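Local coordinates for protein salmonella typhimurium DB7155 bacteriophage DET7 tailspike (Bacteriophage, PDB 2V5I) that binds and hydrolyses the O-antigen of Salmonella as the receptor-binding tailspike of the phage, built on a beta-helix, at the interface of chains A and B. Numbering follows the deposited sequence. Chains: chain A/B, Salmonella typhimurium DB7155 bacteriophage DET7 tailspike.

The interface of chains A and B. Residues chain A 501, 503, 513, 515; chain B 527-528, 531.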
loop_
_atom_site.group_PDB
_atom_site.type_symbol
_atom_site.label_atom_id
_atom_site.label_comp_id
_atom_site.label_asym_id
_atom_site.label_seq_id
_atom_site.Cartn_x
_atom_site.Cartn_y
_atom_site.Cartn_z
ATOM N N SER A 501 -23.250 -5.228 39.767
ATOM C CA SER A 501 -23.518 -6.064 38.601
ATOM C C SER A 501 -24.975 -6.549 38.545
ATOM O O SER A 501 -25.417 -7.244 39.484
ATOM C CB SER A 501 -22.574 -7.286 38.738
ATOM O OG SER A 501 -22.912 -8.320 37.840
ATOM N N LYS A 503 -27.390 -9.123 36.547
ATOM C CA LYS A 503 -27.098 -10.401 35.856
ATOM C C LYS A 503 -28.360 -11.093 35.379
ATOM O O LYS A 503 -29.328 -11.215 36.132
ATOM C CB LYS A 503 -26.392 -11.381 36.842
ATOM C CG LYS A 503 -25.266 -10.744 37.714
ATOM C CD LYS A 503 -24.614 -11.710 38.734
ATOM C CE LYS A 503 -23.682 -10.978 39.751
ATOM N NZ LYS A 503 -24.411 -9.970 40.628
ATOM N N GLU A 513 -30.698 -11.006 38.540
ATOM C CA GLU A 513 -30.201 -10.609 39.824
ATOM C C GLU A 513 -29.945 -9.113 39.772
ATOM O O GLU A 513 -29.127 -8.649 38.980
ATOM C CB GLU A 513 -28.907 -11.360 40.151
ATOM C CG GLU A 513 -29.107 -12.804 40.480
ATOM C CD GLU A 513 -27.818 -13.581 40.393
ATOM O OE1 GLU A 513 -27.119 -13.610 41.405
ATOM O OE2 GLU A 513 -27.470 -14.087 39.282
ATOM N N PRO A 515 -29.032 -5.439 41.627
ATOM C CA PRO A 515 -28.423 -4.742 42.758
ATOM C C PRO A 515 -29.436 -3.877 43.475
ATOM O O PRO A 515 -30.224 -3.175 42.826
ATOM C CB PRO A 515 -27.318 -3.888 42.084
ATOM C CG PRO A 515 -27.057 -4.541 40.759
ATOM C CD PRO A 515 -28.399 -5.097 40.344
ATOM N N LEU B 527 -26.092 -14.487 44.260
ATOM C CA LEU B 527 -24.632 -14.547 44.481
ATOM C C LEU B 527 -24.084 -13.417 45.367
ATOM O O LEU B 527 -23.553 -13.684 46.420
ATOM C CB LEU B 527 -23.905 -14.586 43.146
ATOM C CG LEU B 527 -22.380 -14.650 43.213
ATOM C CD1 LEU B 527 -21.951 -15.989 43.831
ATOM C CD2 LEU B 527 -21.818 -14.498 41.803
ATOM N N ASP B 528 -24.163 -12.176 44.892
ATOM C CA ASP B 528 -23.543 -11.047 45.527
ATOM C C ASP B 528 -24.373 -10.487 46.654
ATOM O O ASP B 528 -25.609 -10.438 46.574
ATOM C CB ASP B 528 -23.339 -9.911 44.517
ATOM C CG ASP B 528 -22.331 -10.210 43.404
ATOM O OD1 ASP B 528 -21.481 -11.130 43.548
ATOM O OD2 ASP B 528 -22.354 -9.433 42.383
ATOM N N THR B 531 -27.969 -7.973 46.529
ATOM C CA THR B 531 -28.650 -8.262 45.294
ATOM C C THR B 531 -29.892 -9.118 45.542
ATOM O O THR B 531 -30.000 -9.811 46.530
ATOM C CB THR B 531 -27.708 -8.928 44.243
ATOM O OG1 THR B 531 -27.372 -10.247 44.644
ATOM C CG2 THR B 531 -26.446 -8.102 44.003
HETATM O O HOH W 1 -25.936 -11.493 42.588
HETATM O O HOH W 2 -23.684 -6.635 42.300
#
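A polar, water-bridged subunit interface joins A:Lys503 and A:Glu513 of two neighbouring strands in chain A to the B:Leu527–B:Asp528 loop segment of chain B; it lies in the C-terminal intertwined part of the trimeric tailspike and helps tie the subunits together there. The A:Lys503 side chain runs out straight and then bends at its last torsion (chi4 63°), which turns the terminal amino group onto the aspartate. Its NZ forms a salt bridge with B:Asp528 OD2 at 2.8 Å, reaching that oxygen from above the carboxylate plane. The same NZ donates to the backbone oxygen of A:Ser501, 3.1 Å from NZ to O, so the terminal amino group is held from both chains. A:Glu513 stretches beyond CG and presents OE1 to the backbone N of B:Leu527, 3.2 Å away, nearly along the carboxylate C-O axis; the bond is bent, with 137° at the hydrogen. Further on, strand 512-515 of chain A meets strand 531-537 of chain B in an antiparallel bridge at A:Pro515 and B:Thr531, where the methyl CG2 packs on the proline CA. Water 2 links A:Ser501 N to B:Asp528 OD2, adding a polar partner to the salt-bridged oxygen. Water 1 sits between the two chains, meeting A:Lys503 NZ and A:Glu513 OE1 of chain A and B:Thr531 OG1 and the backbone N of B:Asp528 of chain B, the last almost straight at 169°. B:Thr531 OG1 in turn donates to the backbone oxygen of B:Asp528, OG1 to O 2.6 Å.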